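Local coordinates for SAM-dependent O-methyltransferase (Thermotoga maritima, PDB 1O54), which probably uses S-adenosyl-L-methionine to methylate N1 of adenosine 58 in tRNA, working as a homotetramer built from two dimers, at residues L20-E31 and K74-E85. Numbering follows the deposited sequence.
Sequences LKPGDRVLLSFE and KGYILIPSLIDE
R25 and E85 come at each other from opposite directions: the carboxylate sits over one face of the guanidinium, the two planes 71° apart. E85 OE1 is 2.6 Å from R25 NH1, yet no N-H points at it, so this salt bridge works by charge alone. The bend of the arginine chain at chi3 (55°) swings NE to E85 OE2. Were R25 an alanine, the E85 carboxylate would probably lose its counter-charge here.

Further along, strands 25-30 and 74-78 run antiparallel, with L27 and L78, then S29 and Y76, as hydrogen-bonded pairs; L27 N to L78 O is nearly straight at 172°. L27 CD2 crosses to D84 OD2 (3.4 Å), the same oxygen that accepts from S81 N in the capping box starting helix 82-87. On the other face L28 and I77 lie side by side, CD2 to CG1 3.9 Å. Next to them G75 CA sits over the face of the F30 ring, 3.7 Å from its centroid, a CH-pi contact where a CB would clash. R233 of the second subunit packs on L27 and L78. Such pairing makes the centre of a four-stranded antiparallel sheet, the small N-terminal beta domain beside the Rossmann-like methyltransferase fold.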
ATOM      1  N   LEU A  20     -11.340 -16.984  36.437  1.00 29.86           N
ATOM      2  CA  LEU A  20     -11.473 -18.141  35.550  1.00 31.28           C
ATOM      3  C   LEU A  20     -12.316 -19.207  36.224  1.00 31.46           C
ATOM      4  O   LEU A  20     -12.062 -19.595  37.370  1.00 31.40           O
ATOM      5  CB  LEU A  20     -10.111 -18.726  35.193  1.00 31.98           C
ATOM      6  CG  LEU A  20      -9.142 -17.704  34.592  1.00 33.95           C
ATOM      7  CD1 LEU A  20      -7.778 -18.307  34.531  1.00 38.48           C
ATOM      8  CD2 LEU A  20      -9.611 -17.255  33.232  1.00 37.10           C
ATOM      9  N   LYS A  21     -13.347 -19.656  35.522  1.00 31.33           N
ATOM     10  CA  LYS A  21     -14.180 -20.735  36.032  1.00 32.22           C
ATOM     11  C   LYS A  21     -14.561 -21.726  34.936  1.00 31.43           C
ATOM     12  O   LYS A  21     -14.370 -21.452  33.741  1.00 30.20           O
ATOM     13  CB  LYS A  21     -15.410 -20.175  36.732  1.00 33.04           C
ATOM     14  CG  LYS A  21     -16.300 -19.371  35.885  1.00 35.96           C
ATOM     15  CD  LYS A  21     -16.759 -18.117  36.617  1.00 38.80           C
ATOM     16  CE  LYS A  21     -17.496 -17.176  35.659  1.00 40.62           C
ATOM     17  NZ  LYS A  21     -16.575 -16.361  34.764  1.00 39.94           N
ATOM     18  N   PRO A  22     -15.031 -22.895  35.347  1.00 31.19           N
ATOM     19  CA  PRO A  22     -15.508 -23.893  34.401  1.00 31.61           C
ATOM     20  C   PRO A  22     -16.411 -23.283  33.340  1.00 31.90           C
ATOM     21  O   PRO A  22     -17.339 -22.533  33.642  1.00 30.86           O
ATOM     22  CB  PRO A  22     -16.230 -24.891  35.297  1.00 31.80           C
ATOM     23  CG  PRO A  22     -15.424 -24.867  36.548  1.00 31.28           C
ATOM     24  CD  PRO A  22     -15.070 -23.410  36.739  1.00 30.98           C
ATOM     25  N   GLY A  23     -16.074 -23.584  32.087  1.00 32.60           N
ATOM     26  CA  GLY A  23     -16.847 -23.143  30.947  1.00 33.13           C
ATOM     27  C   GLY A  23     -16.375 -21.835  30.370  1.00 33.18           C
ATOM     28  O   GLY A  23     -16.842 -21.435  29.312  1.00 34.71           O
ATOM     29  N   ASP A  24     -15.456 -21.143  31.044  1.00 32.84           N
ATOM     30  CA  ASP A  24     -14.912 -19.899  30.490  1.00 32.47           C
ATOM     31  C   ASP A  24     -13.980 -20.198  29.316  1.00 31.90           C
ATOM     32  O   ASP A  24     -13.350 -21.225  29.271  1.00 31.94           O
ATOM     33  CB  ASP A  24     -14.112 -19.124  31.551  1.00 32.69           C
ATOM     34  CG  ASP A  24     -14.996 -18.356  32.537  1.00 34.71           C
ATOM     35  OD1 ASP A  24     -16.232 -18.274  32.352  1.00 36.33           O
ATOM     36  OD2 ASP A  24     -14.494 -17.777  33.540  1.00 34.81           O
ATOM     37  N   ARG A  25     -13.894 -19.273  28.377  1.00 31.38           N
ATOM     38  CA  ARG A  25     -12.886 -19.362  27.316  1.00 31.88           C
ATOM     39  C   ARG A  25     -11.572 -18.711  27.766  1.00 29.89           C
ATOM     40  O   ARG A  25     -11.573 -17.657  28.379  1.00 29.27           O
ATOM     41  CB  ARG A  25     -13.413 -18.680  26.055  1.00 33.24           C
ATOM     42  CG  ARG A  25     -14.802 -19.185  25.675  1.00 38.46           C
ATOM     43  CD  ARG A  25     -15.108 -19.150  24.199  1.00 43.88           C
ATOM     44  NE  ARG A  25     -14.093 -19.872  23.420  1.00 47.47           N
ATOM     45  CZ  ARG A  25     -14.178 -20.070  22.108  1.00 50.93           C
ATOM     46  NH1 ARG A  25     -15.236 -19.626  21.426  1.00 51.75           N
ATOM     47  NH2 ARG A  25     -13.207 -20.710  21.472  1.00 51.94           N
ATOM     48  N   VAL A  26     -10.461 -19.371  27.502  1.00 28.95           N
ATOM     49  CA  VAL A  26      -9.150 -18.811  27.788  1.00 30.07           C
ATOM     50  C   VAL A  26      -8.304 -18.912  26.548  1.00 29.49           C
ATOM     51  O   VAL A  26      -8.521 -19.782  25.683  1.00 29.53           O
ATOM     52  CB  VAL A  26      -8.403 -19.573  28.917  1.00 30.39           C
ATOM     53  CG1 VAL A  26      -9.100 -19.368  30.216  1.00 33.60           C
ATOM     54  CG2 VAL A  26      -8.290 -21.019  28.591  1.00 32.02           C
ATOM     55  N   LEU A  27      -7.304 -18.067  26.501  1.00 27.99           N
ATOM     56  CA  LEU A  27      -6.334 -18.085  25.449  1.00 28.76           C
ATOM     57  C   LEU A  27      -4.982 -18.337  26.082  1.00 28.49           C
ATOM     58  O   LEU A  27      -4.544 -17.556  26.934  1.00 28.85           O
ATOM     59  CB  LEU A  27      -6.327 -16.742  24.741  1.00 28.40           C
ATOM     60  CG  LEU A  27      -5.275 -16.565  23.664  1.00 33.15           C
ATOM     61  CD1 LEU A  27      -5.470 -17.553  22.566  1.00 37.49           C
ATOM     62  CD2 LEU A  27      -5.374 -15.175  23.137  1.00 35.90           C
ATOM     63  N   LEU A  28      -4.333 -19.436  25.704  1.00 27.26           N
ATOM     64  CA  LEU A  28      -3.011 -19.757  26.216  1.00 27.69           C
ATOM     65  C   LEU A  28      -1.953 -19.379  25.168  1.00 29.22           C
ATOM     66  O   LEU A  28      -1.997 -19.878  24.035  1.00 29.32           O
ATOM     67  CB  LEU A  28      -2.912 -21.242  26.556  1.00 27.75           C
ATOM     68  CG  LEU A  28      -4.038 -21.741  27.462  1.00 28.91           C
ATOM     69  CD1 LEU A  28      -3.949 -23.236  27.708  1.00 31.06           C
ATOM     70  CD2 LEU A  28      -4.043 -20.975  28.794  1.00 30.32           C
ATOM     71  N   SER A  29      -1.013 -18.516  25.546  1.00 29.44           N
ATOM     72  CA  SER A  29      -0.087 -17.922  24.584  1.00 30.31           C
ATOM     73  C   SER A  29       1.357 -18.293  24.928  1.00 31.33           C
ATOM     74  O   SER A  29       1.801 -18.063  26.044  1.00 29.95           O
ATOM     75  CB  SER A  29      -0.282 -16.411  24.595  1.00 30.42           C
ATOM     76  OG  SER A  29       0.559 -15.786  23.651  1.00 31.34           O
ATOM     77  N   PHE A  30       2.096 -18.854  23.963  1.00 33.62           N
ATOM     78  CA  PHE A  30       3.442 -19.380  24.202  1.00 35.25           C
ATOM     79  C   PHE A  30       4.576 -18.576  23.533  1.00 38.25           C
ATOM     80  O   PHE A  30       4.324 -17.787  22.635  1.00 37.99           O
ATOM     81  CB  PHE A  30       3.454 -20.863  23.807  1.00 35.48           C
ATOM     82  CG  PHE A  30       2.670 -21.713  24.767  1.00 33.92           C
ATOM     83  CD1 PHE A  30       1.303 -21.882  24.602  1.00 34.28           C
ATOM     84  CD2 PHE A  30       3.284 -22.277  25.875  1.00 34.16           C
ATOM     85  CE1 PHE A  30       0.567 -22.608  25.525  1.00 35.13           C
ATOM     86  CE2 PHE A  30       2.553 -22.993  26.796  1.00 32.50           C
ATOM     87  CZ  PHE A  30       1.186 -23.156  26.607  1.00 32.63           C
ATOM     88  N   GLU A  31       5.815 -18.799  23.993  1.00 42.11           N
ATOM     89  CA  GLU A  31       7.011 -18.073  23.504  1.00 45.02           C
ATOM     90  C   GLU A  31       7.183 -18.108  21.979  1.00 46.05           C
ATOM     91  O   GLU A  31       7.588 -17.103  21.380  1.00 47.74           O
ATOM     92  CB  GLU A  31       8.300 -18.595  24.164  1.00 46.12           C
ATOM     93  CG  GLU A  31       8.419 -18.380  25.678  1.00 49.55           C
ATOM     94  CD  GLU A  31       9.684 -18.995  26.278  1.00 54.50           C
ATOM     95  OE1 GLU A  31      10.158 -20.050  25.773  1.00 58.91           O
ATOM     96  OE2 GLU A  31      10.216 -18.439  27.272  1.00 57.68           O
ATOM     97  N   LYS A  74       7.001 -22.427  28.579  1.00 36.42           N
ATOM     98  CA  LYS A  74       6.307 -21.371  29.318  1.00 35.59           C
ATOM     99  C   LYS A  74       5.237 -20.714  28.445  1.00 33.74           C
ATOM    100  O   LYS A  74       5.532 -20.188  27.356  1.00 33.05           O
ATOM    101  CB  LYS A  74       7.319 -20.299  29.778  1.00 36.30           C
ATOM    102  CG  LYS A  74       6.733 -19.215  30.702  1.00 39.25           C
ATOM    103  CD  LYS A  74       7.757 -18.115  31.041  1.00 42.56           C
ATOM    104  CE  LYS A  74       7.988 -17.193  29.856  1.00 44.65           C
ATOM    105  NZ  LYS A  74       8.938 -16.100  30.147  1.00 48.83           N
ATOM    106  N   GLY A  75       4.002 -20.717  28.934  1.00 31.30           N
ATOM    107  CA  GLY A  75       2.931 -19.955  28.306  1.00 30.28           C
ATOM    108  C   GLY A  75       2.259 -19.042  29.301  1.00 28.94           C
ATOM    109  O   GLY A  75       2.540 -19.095  30.491  1.00 28.39           O
ATOM    110  N   TYR A  76       1.359 -18.210  28.803  1.00 26.66           N
ATOM    111  CA  TYR A  76       0.595 -17.287  29.632  1.00 25.44           C
ATOM    112  C   TYR A  76      -0.902 -17.464  29.416  1.00 24.77           C
ATOM    113  O   TYR A  76      -1.360 -17.669  28.296  1.00 25.45           O
ATOM    114  CB  TYR A  76       1.001 -15.863  29.270  1.00 25.22           C
ATOM    115  CG  TYR A  76       2.373 -15.530  29.750  1.00 26.88           C
ATOM    116  CD1 TYR A  76       3.473 -15.656  28.910  1.00 28.57           C
ATOM    117  CD2 TYR A  76       2.577 -15.074  31.045  1.00 27.23           C
ATOM    118  CE1 TYR A  76       4.744 -15.323  29.360  1.00 30.27           C
ATOM    119  CE2 TYR A  76       3.838 -14.755  31.507  1.00 29.68           C
ATOM    120  CZ  TYR A  76       4.921 -14.885  30.656  1.00 29.43           C
ATOM    121  OH  TYR A  76       6.173 -14.551  31.121  1.00 31.07           O
ATOM    122  N   ILE A  77      -1.678 -17.313  30.494  1.00 23.87           N
ATOM    123  CA  ILE A  77      -3.146 -17.412  30.440  1.00 23.63           C
ATOM    124  C   ILE A  77      -3.697 -16.033  30.183  1.00 24.00           C
ATOM    125  O   ILE A  77      -3.354 -15.064  30.896  1.00 24.45           O
ATOM    126  CB  ILE A  77      -3.684 -17.921  31.812  1.00 23.53           C
ATOM    127  CG1 ILE A  77      -3.125 -19.307  32.151  1.00 24.55           C
ATOM    128  CG2 ILE A  77      -5.210 -17.939  31.821  1.00 24.79           C
ATOM    129  CD1 ILE A  77      -3.103 -19.599  33.669  1.00 26.12           C
ATOM    130  N   LEU A  78      -4.546 -15.932  29.155  1.00 24.85           N
ATOM    131  CA  LEU A  78      -5.142 -14.675  28.733  1.00 26.33           C
ATOM    132  C   LEU A  78      -6.643 -14.861  28.542  1.00 26.94           C
ATOM    133  O   LEU A  78      -7.121 -15.985  28.353  1.00 28.03           O
ATOM    134  CB  LEU A  78      -4.509 -14.160  27.422  1.00 25.84           C
ATOM    135  CG  LEU A  78      -2.978 -13.974  27.443  1.00 27.10           C
ATOM    136  CD1 LEU A  78      -2.467 -13.605  26.088  1.00 29.93           C
ATOM    137  CD2 LEU A  78      -2.515 -12.924  28.475  1.00 29.74           C
ATOM    138  N   ILE A  79      -7.354 -13.743  28.596  1.00 27.99           N
ATOM    139  CA  ILE A  79      -8.761 -13.713  28.298  1.00 29.49           C
ATOM    140  C   ILE A  79      -8.801 -13.330  26.816  1.00 28.53           C
ATOM    141  O   ILE A  79      -8.276 -12.300  26.430  1.00 28.53           O
ATOM    142  CB  ILE A  79      -9.509 -12.651  29.121  1.00 30.81           C
ATOM    143  CG1 ILE A  79      -9.415 -12.936  30.633  1.00 34.37           C
ATOM    144  CG2 ILE A  79     -10.974 -12.612  28.691  1.00 32.11           C
ATOM    145  CD1 ILE A  79      -9.878 -14.280  31.049  1.00 35.37           C
ATOM    146  N   PRO A  80      -9.403 -14.145  25.978  1.00 28.80           N
ATOM    147  CA  PRO A  80      -9.478 -13.808  24.552  1.00 27.79           C
ATOM    148  C   PRO A  80     -10.270 -12.539  24.294  1.00 27.05           C
ATOM    149  O   PRO A  80     -11.280 -12.259  24.968  1.00 27.32           O
ATOM    150  CB  PRO A  80     -10.213 -15.002  23.917  1.00 29.38           C
ATOM    151  CG  PRO A  80     -10.573 -15.897  24.986  1.00 31.27           C
ATOM    152  CD  PRO A  80     -10.108 -15.372  26.302  1.00 29.44           C
ATOM    153  N   SER A  81      -9.802 -11.795  23.316  1.00 25.69           N
ATOM    154  CA  SER A  81     -10.539 -10.623  22.822  1.00 25.40           C
ATOM    155  C   SER A  81     -11.556 -11.102  21.789  1.00 24.41           C
ATOM    156  O   SER A  81     -11.511 -12.236  21.306  1.00 24.95           O
ATOM    157  CB  SER A  81      -9.598  -9.604  22.177  1.00 25.69           C
ATOM    158  OG  SER A  81      -8.921 -10.180  21.067  1.00 25.51           O
ATOM    159  N   LEU A  82     -12.442 -10.193  21.404  1.00 23.78           N
ATOM    160  CA  LEU A  82     -13.347 -10.475  20.317  1.00 24.08           C
ATOM    161  C   LEU A  82     -12.557 -10.762  19.055  1.00 23.63           C
ATOM    162  O   LEU A  82     -12.869 -11.696  18.362  1.00 23.44           O
ATOM    163  CB  LEU A  82     -14.306  -9.314  20.158  1.00 25.06           C
ATOM    164  CG  LEU A  82     -15.310  -9.464  19.024  1.00 25.31           C
ATOM    165  CD1 LEU A  82     -16.133 -10.712  19.188  1.00 24.95           C
ATOM    166  CD2 LEU A  82     -16.202  -8.246  18.930  1.00 26.21           C
ATOM    167  N   ILE A  83     -11.507  -9.993  18.787  1.00 24.42           N
ATOM    168  CA  ILE A  83     -10.641 -10.300  17.621  1.00 25.80           C
ATOM    169  C   ILE A  83     -10.099 -11.709  17.693  1.00 25.76           C
ATOM    170  O   ILE A  83     -10.178 -12.502  16.714  1.00 25.66           O
ATOM    171  CB  ILE A  83      -9.478  -9.302  17.511  1.00 26.51           C
ATOM    172  CG1 ILE A  83      -9.978  -7.944  17.027  1.00 28.36           C
ATOM    173  CG2 ILE A  83      -8.416  -9.827  16.520  1.00 27.77           C
ATOM    174  CD1 ILE A  83      -8.915  -6.816  17.000  1.00 29.71           C
ATOM    175  N   ASP A  84      -9.580 -12.085  18.865  1.00 25.43           N
ATOM    176  CA  ASP A  84      -9.105 -13.457  19.036  1.00 27.38           C
ATOM    177  C   ASP A  84     -10.165 -14.482  18.684  1.00 27.43           C
ATOM    178  O   ASP A  84      -9.866 -15.466  17.981  1.00 27.56           O
ATOM    179  CB  ASP A  84      -8.629 -13.754  20.458  1.00 27.55           C
ATOM    180  CG  ASP A  84      -7.434 -12.927  20.874  1.00 30.62           C
ATOM    181  OD1 ASP A  84      -6.556 -12.600  20.024  1.00 33.64           O
ATOM    182  OD2 ASP A  84      -7.289 -12.564  22.065  1.00 31.49           O
ATOM    183  N   GLU A  85     -11.388 -14.268  19.166  1.00 27.58           N
ATOM    184  CA  GLU A  85     -12.503 -15.171  18.872  1.00 28.27           C
ATOM    185  C   GLU A  85     -12.848 -15.206  17.388  1.00 29.33           C
ATOM    186  O   GLU A  85     -13.048 -16.282  16.845  1.00 31.02           O
ATOM    187  CB  GLU A  85     -13.752 -14.803  19.662  1.00 28.83           C
ATOM    188  CG  GLU A  85     -13.610 -15.026  21.170  1.00 30.86           C
ATOM    189  CD  GLU A  85     -13.813 -16.465  21.607  1.00 35.61           C
ATOM    190  OE1 GLU A  85     -14.098 -17.337  20.770  1.00 38.86           O
ATOM    191  OE2 GLU A  85     -13.677 -16.743  22.823  1.00 39.41           O
TER
HETATM  192  O   HOH W   1       6.773 -21.303  25.073  1.00 49.07           O